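Local coordinates for protein acyl-CoA dehydrogenase (Mycobacterium thermoresistibile, PDB 3NF4) that probably catalyses the FAD-dependent alpha,beta-dehydrogenation of acyl-CoA thioesters, passing the electrons to a bound flavin, at residues L62-P67 / G73-E78; E86-W91 / A255-G260; A150-P153 / Y158-N161. All coordinates share one frame; numbering follows the deposited sequence.

Contact 1: L62-P67 / G73-E78; sequences LSLPQP and GGQPYE
In the helical N-terminal domain of this acyl-CoA dehydrogenase, the loop that leads into helix 77-88 folds back on itself, and residues 62-67 meet residues 73-78 mainly through their backbones. Three N-H groups in a row are taken up by three carbonyls: Gly-73 N gives its hydrogen to Ser-63 O (3.1 Å), Gln-75 N to Leu-64 O (2.9 Å) and Gly-74 N to Gln-66 O (2.8 Å). Glycine suits both of its places: Gly-73, without a side chain, lies close against Leu-64 O, its C atom 3.4 Å from that oxygen, and Gly-74 has a positive phi of 69°. Pro-65 adds a CA-H...O contact to Gln-75 O (CA to O 3.5 Å), while its ring carbon CB lies obliquely against Tyr-77 CE1 at 3.8 Å. The methylene part of Gln-75 runs alongside Leu-64, CG touching Leu-64 CD2 at 4.1 Å, and its polar end leads away from 62-67; buried, apolar Leu-64 also packs on Tyr-80 and Val-83 of helix 77-88. Asp-315 accepts the N-H groups of Tyr-77 and Glu-78 at the start of that helix. The loop is thus held chiefly by main-chain hydrogen bonds, with a few apolar touches beside them.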
ATOM      1  N   LEU A  62     -11.095 -36.772  -1.226  1.00 69.08           N
ATOM      2  CA  LEU A  62     -10.465 -36.620   0.082  1.00 68.72           C
ATOM      3  C   LEU A  62      -9.110 -37.319   0.217  1.00 70.01           C
ATOM      4  O   LEU A  62      -8.575 -37.428   1.318  1.00 71.13           O
ATOM      5  CB  LEU A  62     -11.387 -37.131   1.182  1.00 68.42           C
ATOM      6  CG  LEU A  62     -12.674 -36.393   1.530  1.00 67.04           C
ATOM      7  CD1 LEU A  62     -13.428 -37.167   2.627  1.00 65.20           C
ATOM      8  CD2 LEU A  62     -12.395 -34.980   1.997  1.00 66.61           C
ATOM      9  N   SER A  63      -8.546 -37.806  -0.879  1.00 70.85           N
ATOM     10  CA  SER A  63      -7.263 -38.510  -0.793  1.00 71.81           C
ATOM     11  C   SER A  63      -6.429 -38.405  -2.065  1.00 71.41           C
ATOM     12  O   SER A  63      -5.558 -39.243  -2.320  1.00 73.11           O
ATOM     13  CB  SER A  63      -7.470 -39.983  -0.399  1.00 73.74           C
ATOM     14  OG  SER A  63      -8.689 -40.478  -0.920  1.00 74.51           O
ATOM     15  N   LEU A  64      -6.680 -37.355  -2.836  1.00 69.29           N
ATOM     16  CA  LEU A  64      -6.037 -37.166  -4.118  1.00 68.30           C
ATOM     17  C   LEU A  64      -4.512 -37.283  -4.128  1.00 68.38           C
ATOM     18  O   LEU A  64      -3.974 -38.016  -4.957  1.00 68.80           O
ATOM     19  CB  LEU A  64      -6.496 -35.858  -4.757  1.00 66.78           C
ATOM     20  CG  LEU A  64      -7.930 -35.888  -5.285  1.00 66.95           C
ATOM     21  CD1 LEU A  64      -8.305 -34.548  -5.860  1.00 65.13           C
ATOM     22  CD2 LEU A  64      -8.149 -37.030  -6.339  1.00 68.92           C
ATOM     23  N   PRO A  65      -3.810 -36.572  -3.218  1.00 67.80           N
ATOM     24  CA  PRO A  65      -2.346 -36.494  -3.403  1.00 67.78           C
ATOM     25  C   PRO A  65      -1.538 -37.710  -2.957  1.00 69.23           C
ATOM     26  O   PRO A  65      -0.379 -37.839  -3.348  1.00 69.77           O
ATOM     27  CB  PRO A  65      -1.945 -35.262  -2.566  1.00 66.26           C
ATOM     28  CG  PRO A  65      -2.985 -35.162  -1.511  1.00 65.53           C
ATOM     29  CD  PRO A  65      -4.265 -35.737  -2.080  1.00 66.78           C
ATOM     30  N   GLN A  66      -2.129 -38.580  -2.143  1.00 70.35           N
ATOM     31  CA  GLN A  66      -1.388 -39.717  -1.550  1.00 72.51           C
ATOM     32  C   GLN A  66      -1.180 -40.922  -2.503  1.00 73.93           C
ATOM     33  O   GLN A  66      -1.926 -41.094  -3.473  1.00 73.10           O
ATOM     34  CB  GLN A  66      -2.024 -40.168  -0.223  1.00 73.03           C
ATOM     35  CG  GLN A  66      -1.964 -39.134   0.895  1.00 72.81           C
ATOM     36  CD  GLN A  66      -3.139 -38.171   0.866  1.00 73.08           C
ATOM     37  OE1 GLN A  66      -4.168 -38.450   0.238  1.00 72.67           O
ATOM     38  NE2 GLN A  66      -2.992 -37.023   1.550  1.00 72.16           N
ATOM     39  N   PRO A  67      -0.156 -41.747  -2.228  1.00 76.05           N
ATOM     40  CA  PRO A  67       0.180 -42.850  -3.130  1.00 78.67           C
ATOM     41  C   PRO A  67      -0.917 -43.913  -3.252  1.00 80.73           C
ATOM     42  O   PRO A  67      -1.608 -44.240  -2.275  1.00 80.73           O
ATOM     43  CB  PRO A  67       1.450 -43.444  -2.502  1.00 80.11           C
ATOM     44  CG  PRO A  67       1.993 -42.358  -1.618  1.00 77.79           C
ATOM     45  CD  PRO A  67       0.781 -41.684  -1.089  1.00 76.33           C
ATOM     46  N   GLY A  73      -5.108 -41.251  -4.660  1.00 74.55           N
ATOM     47  CA  GLY A  73      -5.265 -41.099  -6.108  1.00 73.73           C
ATOM     48  C   GLY A  73      -3.970 -40.846  -6.871  1.00 73.37           C
ATOM     49  O   GLY A  73      -3.977 -40.766  -8.107  1.00 73.27           O
ATOM     50  N   GLY A  74      -2.862 -40.725  -6.139  1.00 72.61           N
ATOM     51  CA  GLY A  74      -1.538 -40.486  -6.736  1.00 72.58           C
ATOM     52  C   GLY A  74      -1.248 -39.135  -7.409  1.00 70.74           C
ATOM     53  O   GLY A  74      -0.205 -38.964  -8.041  1.00 70.74           O
ATOM     54  N   GLN A  75      -2.150 -38.173  -7.257  1.00 68.67           N
ATOM     55  CA  GLN A  75      -2.062 -36.909  -7.978  1.00 66.88           C
ATOM     56  C   GLN A  75      -0.903 -35.987  -7.564  1.00 65.33           C
ATOM     57  O   GLN A  75      -0.566 -35.881  -6.376  1.00 65.31           O
ATOM     58  CB  GLN A  75      -3.396 -36.163  -7.869  1.00 66.39           C
ATOM     59  CG  GLN A  75      -4.597 -36.939  -8.440  1.00 67.05           C
ATOM     60  CD  GLN A  75      -4.554 -37.072  -9.959  1.00 70.59           C
ATOM     61  OE1 GLN A  75      -4.019 -36.211 -10.664  1.00 70.49           O
ATOM     62  NE2 GLN A  75      -5.137 -38.157 -10.476  1.00 74.04           N
ATOM     63  N   PRO A  76      -0.274 -35.318  -8.545  1.00 64.04           N
ATOM     64  CA  PRO A  76       0.677 -34.265  -8.162  1.00 62.73           C
ATOM     65  C   PRO A  76      -0.041 -33.022  -7.593  1.00 60.92           C
ATOM     66  O   PRO A  76      -1.246 -32.830  -7.807  1.00 60.14           O
ATOM     67  CB  PRO A  76       1.391 -33.931  -9.482  1.00 62.15           C
ATOM     68  CG  PRO A  76       0.420 -34.340 -10.545  1.00 63.00           C
ATOM     69  CD  PRO A  76      -0.293 -35.542 -10.004  1.00 64.34           C
ATOM     70  N   TYR A  77       0.711 -32.207  -6.868  1.00 60.26           N
ATOM     71  CA  TYR A  77       0.205 -30.980  -6.254  1.00 59.09           C
ATOM     72  C   TYR A  77      -0.353 -29.954  -7.248  1.00 57.75           C
ATOM     73  O   TYR A  77      -1.360 -29.311  -6.972  1.00 56.03           O
ATOM     74  CB  TYR A  77       1.252 -30.384  -5.304  1.00 58.96           C
ATOM     75  CG  TYR A  77       0.971 -30.738  -3.849  1.00 61.93           C
ATOM     76  CD1 TYR A  77       0.798 -32.077  -3.440  1.00 64.19           C
ATOM     77  CD2 TYR A  77       0.841 -29.734  -2.884  1.00 62.34           C
ATOM     78  CE1 TYR A  77       0.515 -32.395  -2.080  1.00 65.94           C
ATOM     79  CE2 TYR A  77       0.561 -30.040  -1.528  1.00 63.73           C
ATOM     80  CZ  TYR A  77       0.402 -31.361  -1.136  1.00 65.77           C
ATOM     81  OH  TYR A  77       0.126 -31.626   0.194  1.00 68.93           O
ATOM     82  N   GLU A  78       0.270 -29.867  -8.420  1.00 57.92           N
ATOM     83  CA  GLU A  78      -0.204 -29.045  -9.541  1.00 57.85           C
ATOM     84  C   GLU A  78      -1.661 -29.363  -9.929  1.00 57.34           C
ATOM     85  O   GLU A  78      -2.359 -28.491 -10.456  1.00 57.30           O
ATOM     86  CB  GLU A  78       0.769 -29.200 -10.723  1.00 59.09           C
ATOM     87  CG  GLU A  78       0.489 -28.410 -11.999  1.00 62.46           C
ATOM     88  CD  GLU A  78       1.545 -28.649 -13.133  1.00 66.64           C
ATOM     89  OE1 GLU A  78       2.203 -29.722 -13.203  1.00 68.26           O
ATOM     90  OE2 GLU A  78       1.715 -27.740 -13.974  1.00 69.28           O
TER

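Contact 2: E86-W91 / A255-G260; sequences EIAARW and AAVATG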
ATOM      1  N   GLU A  86     -11.164 -25.068  -6.593  1.00 48.78           N
ATOM      2  CA  GLU A  86     -12.522 -25.139  -7.151  1.00 49.58           C
ATOM      3  C   GLU A  86     -13.540 -25.370  -6.036  1.00 50.06           C
ATOM      4  O   GLU A  86     -14.563 -24.690  -5.983  1.00 50.58           O
ATOM      5  CB  GLU A  86     -12.638 -26.236  -8.226  1.00 51.46           C
ATOM      6  CG  GLU A  86     -11.904 -25.966  -9.569  1.00 52.43           C
ATOM      7  CD  GLU A  86     -12.524 -24.839 -10.409  1.00 56.01           C
ATOM      8  OE1 GLU A  86     -13.644 -24.377 -10.090  1.00 59.26           O
ATOM      9  OE2 GLU A  86     -11.887 -24.399 -11.399  1.00 57.19           O
ATOM     10  N   ILE A  87     -13.254 -26.303  -5.129  1.00 49.72           N
ATOM     11  CA  ILE A  87     -14.060 -26.451  -3.909  1.00 49.32           C
ATOM     12  C   ILE A  87     -14.230 -25.136  -3.102  1.00 48.20           C
ATOM     13  O   ILE A  87     -15.367 -24.738  -2.830  1.00 48.04           O
ATOM     14  CB  ILE A  87     -13.533 -27.585  -2.998  1.00 49.70           C
ATOM     15  CG1 ILE A  87     -13.597 -28.917  -3.742  1.00 49.57           C
ATOM     16  CG2 ILE A  87     -14.329 -27.664  -1.674  1.00 49.08           C
ATOM     17  CD1 ILE A  87     -12.699 -30.007  -3.129  1.00 49.44           C
ATOM     18  N   ALA A  88     -13.119 -24.473  -2.754  1.00 46.87           N
ATOM     19  CA  ALA A  88     -13.138 -23.279  -1.912  1.00 46.19           C
ATOM     20  C   ALA A  88     -13.945 -22.116  -2.506  1.00 46.09           C
ATOM     21  O   ALA A  88     -14.387 -21.227  -1.763  1.00 45.28           O
ATOM     22  CB  ALA A  88     -11.695 -22.802  -1.622  1.00 46.26           C
ATOM     23  N   ALA A  89     -14.098 -22.109  -3.833  1.00 45.49           N
ATOM     24  CA  ALA A  89     -14.959 -21.150  -4.505  1.00 45.30           C
ATOM     25  C   ALA A  89     -16.458 -21.363  -4.248  1.00 46.38           C
ATOM     26  O   ALA A  89     -17.251 -20.430  -4.467  1.00 46.68           O
ATOM     27  CB  ALA A  89     -14.658 -21.112  -6.020  1.00 45.29           C
ATOM     28  N   ARG A  90     -16.854 -22.554  -3.774  1.00 46.86           N
ATOM     29  CA  ARG A  90     -18.240 -22.795  -3.354  1.00 47.90           C
ATOM     30  C   ARG A  90     -18.400 -22.703  -1.822  1.00 48.18           C
ATOM     31  O   ARG A  90     -19.352 -22.072  -1.326  1.00 47.86           O
ATOM     32  CB  ARG A  90     -18.769 -24.173  -3.837  1.00 49.81           C
ATOM     33  CG  ARG A  90     -19.205 -24.297  -5.326  1.00 50.57           C
ATOM     34  CD  ARG A  90     -18.045 -24.062  -6.254  1.00 51.24           C
ATOM     35  NE  ARG A  90     -18.372 -24.446  -7.619  1.00 55.81           N
ATOM     36  CZ  ARG A  90     -17.500 -24.481  -8.619  1.00 55.17           C
ATOM     37  NH1 ARG A  90     -17.921 -24.849  -9.822  1.00 58.61           N
ATOM     38  NH2 ARG A  90     -16.220 -24.153  -8.430  1.00 52.68           N
ATOM     39  N   TRP A  91     -17.487 -23.327  -1.070  1.00 48.24           N
ATOM     40  CA  TRP A  91     -17.640 -23.386   0.401  1.00 48.38           C
ATOM     41  C   TRP A  91     -16.304 -23.383   1.113  1.00 47.51           C
ATOM     42  O   TRP A  91     -15.708 -24.462   1.279  1.00 47.14           O
ATOM     43  CB  TRP A  91     -18.407 -24.658   0.814  1.00 49.56           C
ATOM     44  CG  TRP A  91     -19.087 -24.593   2.176  1.00 50.75           C
ATOM     45  CD1 TRP A  91     -18.760 -23.780   3.245  1.00 50.08           C
ATOM     46  CD2 TRP A  91     -20.194 -25.404   2.622  1.00 51.75           C
ATOM     47  NE1 TRP A  91     -19.620 -24.011   4.295  1.00 51.26           N
ATOM     48  CE2 TRP A  91     -20.496 -25.009   3.950  1.00 51.26           C
ATOM     49  CE3 TRP A  91     -20.963 -26.415   2.023  1.00 51.71           C
ATOM     50  CZ2 TRP A  91     -21.538 -25.589   4.685  1.00 53.59           C
ATOM     51  CZ3 TRP A  91     -21.992 -26.999   2.754  1.00 51.89           C
ATOM     52  CH2 TRP A  91     -22.275 -26.585   4.070  1.00 54.02           C
ATOM     53  N   ALA A 255      -2.911 -21.404   0.778  1.00 39.57           N
ATOM     54  CA  ALA A 255      -2.727 -20.534  -0.388  1.00 38.86           C
ATOM     55  C   ALA A 255      -3.772 -20.851  -1.446  1.00 38.45           C
ATOM     56  O   ALA A 255      -4.358 -19.942  -2.003  1.00 37.76           O
ATOM     57  CB  ALA A 255      -1.330 -20.664  -0.962  1.00 38.83           C
ATOM     58  N   ALA A 256      -4.042 -22.143  -1.683  1.00 39.28           N
ATOM     59  CA  ALA A 256      -5.048 -22.549  -2.692  1.00 39.50           C
ATOM     60  C   ALA A 256      -6.464 -22.183  -2.254  1.00 39.52           C
ATOM     61  O   ALA A 256      -7.261 -21.732  -3.092  1.00 39.64           O
ATOM     62  CB  ALA A 256      -4.966 -24.040  -2.996  1.00 40.44           C
ATOM     63  N   VAL A 257      -6.772 -22.380  -0.960  1.00 38.79           N
ATOM     64  CA  VAL A 257      -8.077 -22.010  -0.406  1.00 38.17           C
ATOM     65  C   VAL A 257      -8.334 -20.503  -0.515  1.00 38.18           C
ATOM     66  O   VAL A 257      -9.435 -20.096  -0.870  1.00 39.15           O
ATOM     67  CB  VAL A 257      -8.260 -22.511   1.078  1.00 38.66           C
ATOM     68  CG1 VAL A 257      -9.533 -21.956   1.697  1.00 36.18           C
ATOM     69  CG2 VAL A 257      -8.332 -24.073   1.112  1.00 38.85           C
ATOM     70  N   ALA A 258      -7.334 -19.673  -0.195  1.00 37.82           N
ATOM     71  CA  ALA A 258      -7.525 -18.215  -0.211  1.00 37.51           C
ATOM     72  C   ALA A 258      -7.727 -17.719  -1.638  1.00 37.26           C
ATOM     73  O   ALA A 258      -8.523 -16.799  -1.870  1.00 38.13           O
ATOM     74  CB  ALA A 258      -6.335 -17.476   0.460  1.00 36.53           C
ATOM     75  N   THR A 259      -7.015 -18.326  -2.590  1.00 37.82           N
ATOM     76  CA  THR A 259      -7.151 -17.955  -4.024  1.00 37.89           C
ATOM     77  C   THR A 259      -8.594 -18.213  -4.524  1.00 38.80           C
ATOM     78  O   THR A 259      -9.152 -17.411  -5.282  1.00 38.62           O
ATOM     79  CB  THR A 259      -6.068 -18.684  -4.894  1.00 38.37           C
ATOM     80  OG1 THR A 259      -4.760 -18.319  -4.424  1.00 36.71           O
ATOM     81  CG2 THR A 259      -6.175 -18.348  -6.417  1.00 36.85           C
ATOM     82  N   GLY A 260      -9.207 -19.308  -4.078  1.00 39.73           N
ATOM     83  CA  GLY A 260     -10.549 -19.688  -4.577  1.00 40.17           C
ATOM     84  C   GLY A 260     -11.635 -18.835  -3.941  1.00 40.97           C
ATOM     85  O   GLY A 260     -12.635 -18.541  -4.579  1.00 40.82           O
TER
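Backbone meets backbone closely where the end of helix 77-88 passes helix 247-274: the CA atoms of Ala-89 and Gly-260 are 4.6 Å apart, and no hydrogen bond joins the two segments. Ala-88 aims its methyl at the other helix, where CB rests 3.6 Å from Val-257 O and 4.1 Å from Val-257 CG1. A chi1 of 172° swings that branch of Val-257 away from the backbone N and onto the methyl. Ala-89 turns its CA-H to Gly-260 O at 3.5 Å, a CA-H...O contact. Small residues suit this approach: Gly-260, with no side chain, lets its backbone come up to Ala-88 and Ala-89, and Ala-89 CB lies 3.6 Å from Gly-260 O. Beside the crossing, Arg-90 folds back over the preceding turn. Its NH2 makes a salt bridge to Glu-86 OE1 (3.1 Å), almost in the guanidinium plane, and a hydrogen bond to Glu-86 O (3.0 Å). Asp-32 takes Arg-90 NE and Arg-13 pairs with Glu-86 OE2. Val-257 also packs on Ala-95 and Val-96 of helix 92-104. The N-terminal and C-terminal helical domains thus join here by van der Waals contact, while Glu-86 and Arg-90 find ionic partners in the N-terminal region and none in 255-260.

Contact 3: A150-P153 / Y158-N161; sequences AATP and YVIN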
ATOM      1  N   ALA A 150       0.848 -32.949  28.765  1.00 87.15           N
ATOM      2  CA  ALA A 150       1.791 -33.954  29.254  1.00 89.80           C
ATOM      3  C   ALA A 150       1.443 -35.386  28.835  1.00 90.28           C
ATOM      4  O   ALA A 150       0.316 -35.838  29.005  1.00 89.99           O
ATOM      5  CB  ALA A 150       1.951 -33.840  30.778  1.00 91.17           C
ATOM      6  N   ALA A 151       2.418 -36.073  28.255  1.00 91.55           N
ATOM      7  CA  ALA A 151       2.332 -37.519  28.027  1.00 93.42           C
ATOM      8  C   ALA A 151       3.457 -38.228  28.786  1.00 96.28           C
ATOM      9  O   ALA A 151       4.625 -38.169  28.397  1.00 96.86           O
ATOM     10  CB  ALA A 151       2.396 -37.844  26.553  1.00 92.32           C
ATOM     11  N   THR A 152       3.095 -38.883  29.882  1.00 98.43           N
ATOM     12  CA  THR A 152       4.082 -39.519  30.753  1.00101.69           C
ATOM     13  C   THR A 152       4.040 -41.058  30.665  1.00103.65           C
ATOM     14  O   THR A 152       2.960 -41.658  30.707  1.00102.84           O
ATOM     15  CB  THR A 152       4.035 -38.949  32.215  1.00102.65           C
ATOM     16  OG1 THR A 152       4.580 -39.906  33.127  1.00106.17           O
ATOM     17  CG2 THR A 152       2.608 -38.570  32.652  1.00101.34           C
ATOM     18  N   PRO A 153       5.224 -41.697  30.511  1.00106.07           N
ATOM     19  CA  PRO A 153       5.315 -43.128  30.177  1.00107.89           C
ATOM     20  C   PRO A 153       4.828 -44.041  31.295  1.00109.80           C
ATOM     21  O   PRO A 153       5.114 -43.799  32.471  1.00111.11           O
ATOM     22  CB  PRO A 153       6.815 -43.342  29.935  1.00109.44           C
ATOM     23  CG  PRO A 153       7.475 -42.316  30.797  1.00109.93           C
ATOM     24  CD  PRO A 153       6.562 -41.106  30.721  1.00107.32           C
ATOM     25  N   TYR A 158       1.460 -44.806  27.553  1.00 96.96           N
ATOM     26  CA  TYR A 158       1.622 -43.461  28.092  1.00 94.75           C
ATOM     27  C   TYR A 158       0.343 -43.025  28.769  1.00 93.50           C
ATOM     28  O   TYR A 158      -0.741 -43.515  28.437  1.00 92.49           O
ATOM     29  CB  TYR A 158       1.965 -42.460  26.979  1.00 92.73           C
ATOM     30  CG  TYR A 158       3.273 -42.710  26.269  1.00 92.02           C
ATOM     31  CD1 TYR A 158       4.441 -42.075  26.680  1.00 91.72           C
ATOM     32  CD2 TYR A 158       3.343 -43.582  25.184  1.00 90.46           C
ATOM     33  CE1 TYR A 158       5.647 -42.304  26.032  1.00 91.23           C
ATOM     34  CE2 TYR A 158       4.543 -43.818  24.536  1.00 90.73           C
ATOM     35  CZ  TYR A 158       5.688 -43.175  24.967  1.00 90.92           C
ATOM     36  OH  TYR A 158       6.879 -43.402  24.323  1.00 92.43           O
ATOM     37  N   VAL A 159       0.469 -42.099  29.716  1.00 93.21           N
ATOM     38  CA  VAL A 159      -0.704 -41.410  30.255  1.00 92.04           C
ATOM     39  C   VAL A 159      -0.670 -39.914  29.923  1.00 89.81           C
ATOM     40  O   VAL A 159       0.322 -39.225  30.191  1.00 90.16           O
ATOM     41  CB  VAL A 159      -0.959 -41.718  31.771  1.00 93.65           C
ATOM     42  CG1 VAL A 159      -0.001 -40.964  32.688  1.00 94.61           C
ATOM     43  CG2 VAL A 159      -2.411 -41.425  32.134  1.00 93.07           C
ATOM     44  N   ILE A 160      -1.755 -39.436  29.309  1.00 87.69           N
ATOM     45  CA  ILE A 160      -1.855 -38.050  28.828  1.00 85.19           C
ATOM     46  C   ILE A 160      -2.718 -37.172  29.760  1.00 84.67           C
ATOM     47  O   ILE A 160      -3.912 -37.444  29.950  1.00 84.51           O
ATOM     48  CB  ILE A 160      -2.447 -37.982  27.394  1.00 83.34           C
ATOM     49  CG1 ILE A 160      -1.746 -38.953  26.439  1.00 83.19           C
ATOM     50  CG2 ILE A 160      -2.380 -36.544  26.839  1.00 81.25           C
ATOM     51  CD1 ILE A 160      -2.602 -39.325  25.249  1.00 79.50           C
ATOM     52  N   ASN A 161      -2.118 -36.123  30.324  1.00 84.13           N
ATOM     53  CA  ASN A 161      -2.869 -35.127  31.088  1.00 83.38           C
ATOM     54  C   ASN A 161      -2.674 -33.699  30.550  1.00 81.40           C
ATOM     55  O   ASN A 161      -1.560 -33.154  30.583  1.00 81.81           O
ATOM     56  CB  ASN A 161      -2.533 -35.200  32.585  1.00 85.21           C
ATOM     57  CG  ASN A 161      -2.859 -36.570  33.202  1.00 88.38           C
ATOM     58  OD1 ASN A 161      -4.024 -36.890  33.477  1.00 87.87           O
ATOM     59  ND2 ASN A 161      -1.821 -37.385  33.414  1.00 89.85           N
TER
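Thr-152 and Val-159 face each other as a hydrogen-bonded pair in the antiparallel beta hairpin formed by strands 150-154 and 157-168 of the middle domain. Thr-152 N reaches Val-159 O at 2.8 Å, and Val-159 N returns to Thr-152 O at 2.7 Å with an angle at hydrogen of 174°. Their side chains lie alongside one another, methyl CG2 of Thr-152 against CG1 of Val-159 at 3.5 Å. The threonine OG1 is anti to its backbone N (chi1 157°), a rotation that turns the methyl rather than the hydroxyl to the valine. Such beta-branched residues suit an extended strand.

Two residues along, Ala-150 and Asn-161 repeat the pair of reciprocal backbone hydrogen bonds, and the non-hydrogen-bonded pairs Ala-151 with Ile-160 and Pro-153 with Tyr-158 turn to the other face. Proline, having no N-H, fits such a position. Its CA lies obliquely against the tyrosine ring, 3.8 Å from Tyr-158 CD1.

Strand 217-228 flanks 157-168 on its other side and bonds the backbones of Tyr-158 and Ile-160 through Ile-227 and Ala-225. Ile-160 packs on Leu-178 and Tyr-222, whereas Ala-151, whose small methyl lets strand 175-181 lie close, touches Ala-180. Tyr-158 OH is hydrogen-bonded to Arg-232 and Glu-236, and its ring meets that of Phe-192 edge-to-face; Asn-161 OD1 accepts from Asn-224 N. Within the pairing itself, Ala-150 O accepts Asn-161 N at 2.8 Å and also receives a CA-H...O contact from Ile-160 CA at 3.1 Å.

In the fold
Contacts 1 and 2 share helix 77-88: contact 1 lies in the loop at its start, and contact 2 brings its far end against helix 247-274. Their centres are about 17 Å apart and their nearest atoms about 7 Å. Contact 3 belongs to the beta middle domain, with its centre about 35 Å from that of contact 1 and 39 Å from that of contact 2; along the chain it is nested in the long loop that contact 2 closes. Together they sample the three-domain acyl-CoA dehydrogenase fold, helical, beta and helical. The side chain of Val-257 in contact 2 is about 11 Å from the bound FAD, whose pocket draws on residues between 133 and 379.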